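Local coordinates for protein phiAB6 tailspike (PDB 5JS4) that probably fragments the exopolysaccharide of Acinetobacter baumannii, acting as the trimeric beta-helical tailspike of a bacteriophage, at residues G217-K220 / S225-F228; I629-E632 / V636-V639; V639-G644 / E690-K695. One frame throughout, in Å; residues are numbered along the deposited sequence.

Interaction 1 (G217-K220 / S225-F228); sequences GWVK and SQIF
Val-219 and Gln-226 meet at the edge of a small antiparallel sheet in the N-terminal part of the modelled chain. Val-219 lies on strand 218-220, an outermost strand of that sheet within the chain. Gln-226 belongs to the loop that follows. The two side chains cross at about a right angle. The Gln-226 amide packs against the branched end of the valine. The shortest approach of the pair is 3.7 Å, from Val-219 CG2 to Gln-226 CD. The amide nitrogen spreads across the valine: Gln-226 NE2 is 3.8 Å from Val-219 CB and 3.9 Å from Val-219 CG1. Gln-226 OE1 lies 3.9 Å from Val-219 CG2. A bend in the glutamine chain (chi2 -66°) brings the amide into this pose. No hydrogen bond joins the segments, so this is van der Waals packing at a surface. The backbone of Val-219 is hydrogen-bonded to that of Arg-201, on the neighbouring strand 199-202. Next to Gln-226, Ile-227 packs on Val-224 of the second subunit and Ile-227 of the third, which places the loop at the trimer interface. The aliphatic part of the glutamine also touches backbone: Gln-226 CG is 3.4 Å from Lys-220 O.

Interaction 2 (I629-E632 / V636-V639); sequences IVKE and VYRV
Ile-629 and Val-639 face each other in an antiparallel beta hairpin made by strands 627-633 and 636-641. It is a non-hydrogen-bonded pair, and Ile-629 CG1 lies 4.0 Å from Val-639 CG2. The two side chains run side by side, on the same face as Tyr-637. Strands 602-615 and 708-715 cover this face with Leu-612, Tyr-614 and Phe-711. Val-630 comes next, in a hydrogen-bonded pair with Arg-638. Val-630 N donates to Arg-638 O at 3.0 Å, and Arg-638 N returns a bond to Val-630 O at 2.8 Å. On the other face, Val-630 CG2 sits over one side of the Arg-638 guanidinium, 3.7 Å from NH2. Lys-631 then crosses the Tyr-637 ring at a slant, its CB 3.7 Å from Tyr-637 CE2. Its extended chain goes on to a salt bridge with Asp-707. Glu-632 N donates to Val-636 O at 2.8 Å, nearer the turn. Glu-632 OE2 forms a salt bridge with Lys-695, and Arg-638 NE forms one with Glu-640. In a salt bridge within the hairpin, Glu-632 OE1 takes Arg-638 NH1 on its anti lone pair at 2.8 Å, nearly in the guanidinium plane (N-H...O 165°).

Interaction 3 (V639-G644 / E690-K695); sequences VERVSG and EAAGFK
Arg-641 reaches over Ala-692 where strand 636-641 ends. Its CB starts the chain off, with CG turned anti to the carbonyl carbon (chi1 -58°). CG then lies 3.2 Å from Ala-692 O. CD follows at 3.5 Å from the same oxygen, which also accepts a hydrogen bond from Trp-627 NE1. A bend at chi3 (-64°) carries the head over the alanine. NE is 3.5 Å from Ala-692 CB, and CZ is 3.8 Å from that methyl, which sits over one face of the guanidinium. At the tip, NH2 still touches the methyl, while NH1 is hydrogen-bonded to Ser-647 O. Ala-692 and Gly-693 form a classic beta bulge, both facing Ile-678 on strand 672-678 of the same antiparallel sheet. Gly-693 has no side chain, and its CA comes to 3.3 Å from Val-639 O in a CA-H...O contact. Beyond the bulge, Val-639 and Phe-694 make a hydrogen-bonded pair. Val-639 N donates to Phe-694 O at 2.7 Å, and Phe-694 N donates to Val-639 O at 3.1 Å. On the face they share, Val-639 CB makes a CH-pi contact over the centre of the Phe-694 ring, 4.0 Å from the centroid and 8° off the normal.

In the fold
Interaction 1 comes first along the chain and lies near one end of the modelled chain. Interactions 2 and 3 follow at the other end, on the opposite side of the chain's centre. The centres of interactions 1 and 2 are about 124 Å apart; the beta-helix characteristic of pectate lyase-like proteins fills much of the span. Interactions 2 and 3 are neighbours, with centres about 10 Å apart. They share Val-639 and strand 636-641, which pairs with 627-633 on one side and 690-699 on the other. A salt bridge and side-chain packing also join the two contacts. Interactions 1 and 3 both touch the third subunit, so trimer contacts occur towards both ends.

Interaction 1 (G217-K220 / S225-F228)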
loop_
_atom_site.group_PDB
_atom_site.type_symbol
_atom_site.label_atom_id
_atom_site.label_comp_id
_atom_site.label_asym_id
_atom_site.label_seq_id
_atom_site.Cartn_x
_atom_site.Cartn_y
_atom_site.Cartn_z
ATOM N N GLY A 217 -11.066 18.258 -65.293
ATOM C CA GLY A 217 -9.995 18.893 -66.053
ATOM C C GLY A 217 -9.492 20.199 -65.457
ATOM O O GLY A 217 -8.654 20.861 -66.064
ATOM N N TRP A 218 -9.996 20.561 -64.275
ATOM C CA TRP A 218 -9.588 21.781 -63.573
ATOM C C TRP A 218 -9.272 21.490 -62.110
ATOM O O TRP A 218 -9.790 20.537 -61.534
ATOM C CB TRP A 218 -10.705 22.824 -63.605
ATOM C CG TRP A 218 -11.131 23.277 -64.964
ATOM C CD1 TRP A 218 -12.160 22.776 -65.709
ATOM C CD2 TRP A 218 -10.569 24.349 -65.729
ATOM N NE1 TRP A 218 -12.266 23.462 -66.892
ATOM C CE2 TRP A 218 -11.303 24.434 -66.931
ATOM C CE3 TRP A 218 -9.515 25.247 -65.516
ATOM C CZ2 TRP A 218 -11.012 25.376 -67.921
ATOM C CZ3 TRP A 218 -9.228 26.182 -66.498
ATOM C CH2 TRP A 218 -9.976 26.240 -67.686
ATOM N N VAL A 219 -8.433 22.331 -61.509
ATOM C CA VAL A 219 -8.216 22.315 -60.060
ATOM C C VAL A 219 -8.226 23.741 -59.520
ATOM O O VAL A 219 -7.806 24.672 -60.209
ATOM C CB VAL A 219 -6.888 21.627 -59.660
ATOM C CG1 VAL A 219 -6.929 20.142 -59.988
ATOM C CG2 VAL A 219 -5.691 22.292 -60.327
ATOM N N LYS A 220 -8.714 23.907 -58.292
ATOM C CA LYS A 220 -8.680 25.202 -57.610
ATOM C C LYS A 220 -7.291 25.422 -57.024
ATOM O O LYS A 220 -6.819 24.616 -56.223
ATOM C CB LYS A 220 -9.726 25.260 -56.499
ATOM C CG LYS A 220 -11.164 25.271 -56.999
ATOM C CD LYS A 220 -12.165 25.472 -55.866
ATOM C CE LYS A 220 -12.457 26.945 -55.594
ATOM N NZ LYS A 220 -11.319 27.688 -54.979
ATOM N N SER A 225 -4.654 21.008 -51.435
ATOM C CA SER A 225 -4.173 19.928 -52.295
ATOM C C SER A 225 -3.244 20.446 -53.403
ATOM O O SER A 225 -2.572 19.657 -54.066
ATOM C CB SER A 225 -5.358 19.183 -52.913
ATOM O OG SER A 225 -6.193 20.073 -53.632
ATOM N N GLN A 226 -3.222 21.766 -53.601
ATOM C CA GLN A 226 -2.363 22.412 -54.597
ATOM C C GLN A 226 -1.270 23.273 -53.955
ATOM O O GLN A 226 -0.581 24.025 -54.648
ATOM C CB GLN A 226 -3.219 23.275 -55.531
ATOM C CG GLN A 226 -4.201 22.478 -56.374
ATOM C CD GLN A 226 -3.511 21.572 -57.378
ATOM O OE1 GLN A 226 -2.557 21.982 -58.043
ATOM N NE2 GLN A 226 -3.990 20.340 -57.497
ATOM N N ILE A 227 -1.117 23.153 -52.637
ATOM C CA ILE A 227 -0.095 23.877 -51.881
ATOM C C ILE A 227 0.869 22.843 -51.318
ATOM O O ILE A 227 0.434 21.812 -50.809
ATOM C CB ILE A 227 -0.729 24.677 -50.720
ATOM C CG1 ILE A 227 -1.741 25.708 -51.246
ATOM C CG2 ILE A 227 0.343 25.345 -49.866
ATOM C CD1 ILE A 227 -1.140 26.873 -52.004
ATOM N N PHE A 228 2.168 23.122 -51.399
ATOM C CA PHE A 228 3.191 22.140 -51.041
ATOM C C PHE A 228 4.158 22.656 -49.986
ATOM O O PHE A 228 4.530 23.827 -49.997
ATOM C CB PHE A 228 3.977 21.734 -52.291
ATOM C CG PHE A 228 3.201 20.861 -53.235
ATOM C CD1 PHE A 228 2.298 21.415 -54.134
ATOM C CD2 PHE A 228 3.370 19.482 -53.222
ATOM C CE1 PHE A 228 1.579 20.610 -55.004
ATOM C CE2 PHE A 228 2.656 18.673 -54.090
ATOM C CZ PHE A 228 1.758 19.238 -54.982
#

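Interaction 2 (I629-E632 / V636-V639)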
loop_
_atom_site.group_PDB
_atom_site.type_symbol
_atom_site.label_atom_id
_atom_site.label_comp_id
_atom_site.label_asym_id
_atom_site.label_seq_id
_atom_site.Cartn_x
_atom_site.Cartn_y
_atom_site.Cartn_z
ATOM N N ILE A 629 -9.836 -39.516 43.246
ATOM C CA ILE A 629 -9.444 -40.059 44.539
ATOM C C ILE A 629 -10.583 -40.897 45.079
ATOM O O ILE A 629 -11.718 -40.423 45.165
ATOM C CB ILE A 629 -9.093 -38.961 45.563
ATOM C CG1 ILE A 629 -8.076 -37.986 44.962
ATOM C CG2 ILE A 629 -8.570 -39.601 46.844
ATOM C CD1 ILE A 629 -7.656 -36.856 45.884
ATOM N N VAL A 630 -10.276 -42.139 45.442
ATOM C CA VAL A 630 -11.262 -43.036 46.027
ATOM C C VAL A 630 -10.730 -43.638 47.316
ATOM O O VAL A 630 -9.519 -43.823 47.481
ATOM C CB VAL A 630 -11.667 -44.172 45.063
ATOM C CG1 VAL A 630 -12.301 -43.601 43.806
ATOM C CG2 VAL A 630 -10.476 -45.051 44.713
ATOM N N LYS A 631 -11.643 -43.948 48.226
ATOM C CA LYS A 631 -11.295 -44.641 49.450
ATOM C C LYS A 631 -11.137 -46.128 49.160
ATOM O O LYS A 631 -12.043 -46.763 48.613
ATOM C CB LYS A 631 -12.368 -44.423 50.512
ATOM C CG LYS A 631 -12.065 -45.096 51.839
ATOM C CD LYS A 631 -13.172 -44.852 52.844
ATOM C CE LYS A 631 -12.976 -45.678 54.099
ATOM N NZ LYS A 631 -14.096 -45.478 55.059
ATOM N N GLU A 632 -9.978 -46.671 49.518
ATOM C CA GLU A 632 -9.707 -48.104 49.391
ATOM C C GLU A 632 -10.114 -48.853 50.660
ATOM O O GLU A 632 -10.753 -49.908 50.602
ATOM C CB GLU A 632 -8.220 -48.322 49.108
ATOM C CG GLU A 632 -7.791 -49.779 49.048
ATOM C CD GLU A 632 -6.379 -49.937 48.526
ATOM O OE1 GLU A 632 -6.178 -49.786 47.308
ATOM O OE2 GLU A 632 -5.473 -50.216 49.331
ATOM N N VAL A 636 -6.920 -45.230 53.866
ATOM C CA VAL A 636 -6.139 -45.495 52.659
ATOM C C VAL A 636 -6.920 -45.066 51.424
ATOM O O VAL A 636 -8.029 -45.546 51.184
ATOM C CB VAL A 636 -5.772 -46.986 52.527
ATOM C CG1 VAL A 636 -4.856 -47.198 51.327
ATOM C CG2 VAL A 636 -5.113 -47.491 53.804
ATOM N N TYR A 637 -6.326 -44.157 50.654
ATOM C CA TYR A 637 -6.967 -43.548 49.495
ATOM C C TYR A 637 -6.104 -43.750 48.268
ATOM O O TYR A 637 -4.886 -43.674 48.360
ATOM C CB TYR A 637 -7.198 -42.054 49.765
ATOM C CG TYR A 637 -8.177 -41.877 50.893
ATOM C CD1 TYR A 637 -7.777 -42.031 52.217
ATOM C CD2 TYR A 637 -9.520 -41.642 50.638
ATOM C CE1 TYR A 637 -8.679 -41.927 53.257
ATOM C CE2 TYR A 637 -10.430 -41.536 51.670
ATOM C CZ TYR A 637 -10.008 -41.686 52.976
ATOM O OH TYR A 637 -10.907 -41.585 54.006
ATOM N N ARG A 638 -6.733 -44.021 47.130
ATOM C CA ARG A 638 -6.016 -44.130 45.866
ATOM C C ARG A 638 -6.277 -42.900 45.019
ATOM O O ARG A 638 -7.429 -42.573 44.742
ATOM C CB ARG A 638 -6.464 -45.363 45.073
ATOM C CG ARG A 638 -6.168 -46.695 45.732
ATOM C CD ARG A 638 -6.282 -47.835 44.726
ATOM N NE ARG A 638 -7.615 -47.914 44.140
ATOM C CZ ARG A 638 -8.634 -48.626 44.627
ATOM N NH1 ARG A 638 -8.504 -49.345 45.737
ATOM N NH2 ARG A 638 -9.801 -48.614 43.992
ATOM N N VAL A 639 -5.200 -42.224 44.628
ATOM C CA VAL A 639 -5.236 -41.229 43.565
ATOM C C VAL A 639 -4.952 -42.031 42.302
ATOM O O VAL A 639 -3.796 -42.338 41.990
ATOM C CB VAL A 639 -4.193 -40.111 43.785
ATOM C CG1 VAL A 639 -4.300 -39.057 42.696
ATOM C CG2 VAL A 639 -4.361 -39.484 45.162
#

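Interaction 3 (V639-G644 / E690-K695)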
loop_
_atom_site.group_PDB
_atom_site.type_symbol
_atom_site.label_atom_id
_atom_site.label_comp_id
_atom_site.label_asym_id
_atom_site.label_seq_id
_atom_site.Cartn_x
_atom_site.Cartn_y
_atom_site.Cartn_z
ATOM N N VAL A 639 -5.200 -42.224 44.628
ATOM C CA VAL A 639 -5.236 -41.229 43.565
ATOM C C VAL A 639 -4.952 -42.031 42.302
ATOM O O VAL A 639 -3.796 -42.338 41.990
ATOM C CB VAL A 639 -4.193 -40.111 43.785
ATOM C CG1 VAL A 639 -4.300 -39.057 42.696
ATOM C CG2 VAL A 639 -4.361 -39.484 45.162
ATOM N N GLU A 640 -6.022 -42.400 41.602
ATOM C CA GLU A 640 -5.964 -43.455 40.591
ATOM C C GLU A 640 -6.484 -43.014 39.235
ATOM O O GLU A 640 -7.286 -42.085 39.127
ATOM C CB GLU A 640 -6.770 -44.671 41.055
ATOM C CG GLU A 640 -8.248 -44.388 41.277
ATOM C CD GLU A 640 -9.071 -45.641 41.495
ATOM O OE1 GLU A 640 -8.525 -46.648 41.991
ATOM O OE2 GLU A 640 -10.275 -45.608 41.177
ATOM N N ARG A 641 -6.042 -43.732 38.209
ATOM C CA ARG A 641 -6.495 -43.510 36.847
ATOM C C ARG A 641 -7.861 -44.140 36.638
ATOM O O ARG A 641 -8.103 -45.279 37.053
ATOM C CB ARG A 641 -5.517 -44.123 35.850
ATOM C CG ARG A 641 -4.112 -43.579 35.982
ATOM C CD ARG A 641 -3.219 -43.995 34.832
ATOM N NE ARG A 641 -3.007 -45.443 34.780
ATOM C CZ ARG A 641 -2.217 -46.057 33.902
ATOM N NH1 ARG A 641 -1.567 -45.362 32.975
ATOM N NH2 ARG A 641 -2.090 -47.380 33.944
ATOM N N VAL A 642 -8.751 -43.400 35.992
ATOM C CA VAL A 642 -10.036 -43.955 35.587
ATOM C C VAL A 642 -9.888 -44.707 34.265
ATOM O O VAL A 642 -8.876 -44.582 33.568
ATOM C CB VAL A 642 -11.125 -42.875 35.479
ATOM C CG1 VAL A 642 -11.234 -42.095 36.782
ATOM C CG2 VAL A 642 -10.864 -41.937 34.313
ATOM N N SER A 643 -10.905 -45.496 33.931
ATOM C CA SER A 643 -10.889 -46.292 32.711
ATOM C C SER A 643 -10.615 -45.414 31.495
ATOM O O SER A 643 -11.251 -44.376 31.316
ATOM C CB SER A 643 -12.220 -47.022 32.532
ATOM O OG SER A 643 -12.201 -47.822 31.364
ATOM N N GLY A 644 -9.648 -45.823 30.681
ATOM C CA GLY A 644 -9.307 -45.097 29.461
ATOM C C GLY A 644 -8.141 -44.138 29.629
ATOM O O GLY A 644 -7.543 -43.712 28.643
ATOM N N GLU A 690 8.199 -44.400 36.844
ATOM C CA GLU A 690 6.905 -44.299 36.186
ATOM C C GLU A 690 5.821 -44.825 37.121
ATOM O O GLU A 690 5.963 -45.899 37.711
ATOM C CB GLU A 690 6.888 -45.078 34.870
ATOM C CG GLU A 690 5.520 -45.063 34.210
ATOM C CD GLU A 690 5.518 -45.716 32.850
ATOM O OE1 GLU A 690 6.225 -45.211 31.955
ATOM O OE2 GLU A 690 4.797 -46.724 32.684
ATOM N N ALA A 691 4.739 -44.060 37.268
ATOM C CA ALA A 691 3.629 -44.467 38.117
ATOM C C ALA A 691 2.294 -44.203 37.437
ATOM O O ALA A 691 2.172 -43.311 36.595
ATOM C CB ALA A 691 3.688 -43.753 39.461
ATOM N N ALA A 692 1.308 -45.015 37.799
ATOM C CA ALA A 692 -0.072 -44.805 37.392
ATOM C C ALA A 692 -0.734 -43.757 38.283
ATOM O O ALA A 692 -1.616 -43.018 37.845
ATOM C CB ALA A 692 -0.841 -46.112 37.474
ATOM N N GLY A 693 -0.307 -43.724 39.539
ATOM C CA GLY A 693 -0.889 -42.847 40.546
ATOM C C GLY A 693 -0.203 -43.082 41.875
ATOM O O GLY A 693 0.947 -43.525 41.918
ATOM N N PHE A 694 -0.899 -42.783 42.964
ATOM C CA PHE A 694 -0.343 -42.983 44.292
ATOM C C PHE A 694 -1.443 -43.113 45.334
ATOM O O PHE A 694 -2.574 -42.654 45.123
ATOM C CB PHE A 694 0.651 -41.863 44.663
ATOM C CG PHE A 694 0.070 -40.469 44.626
ATOM C CD1 PHE A 694 0.023 -39.751 43.438
ATOM C CD2 PHE A 694 -0.383 -39.855 45.788
ATOM C CE1 PHE A 694 -0.489 -38.462 43.405
ATOM C CE2 PHE A 694 -0.896 -38.564 45.758
ATOM C CZ PHE A 694 -0.951 -37.871 44.566
ATOM N N LYS A 695 -1.100 -43.776 46.436
ATOM C CA LYS A 695 -1.973 -43.905 47.589
ATOM C C LYS A 695 -1.582 -42.886 48.641
ATOM O O LYS A 695 -0.402 -42.572 48.799
ATOM C CB LYS A 695 -1.881 -45.303 48.196
ATOM C CG LYS A 695 -2.354 -46.418 47.275
ATOM C CD LYS A 695 -2.453 -47.737 48.025
ATOM C CE LYS A 695 -2.868 -48.882 47.113
ATOM N NZ LYS A 695 -2.972 -50.167 47.861
#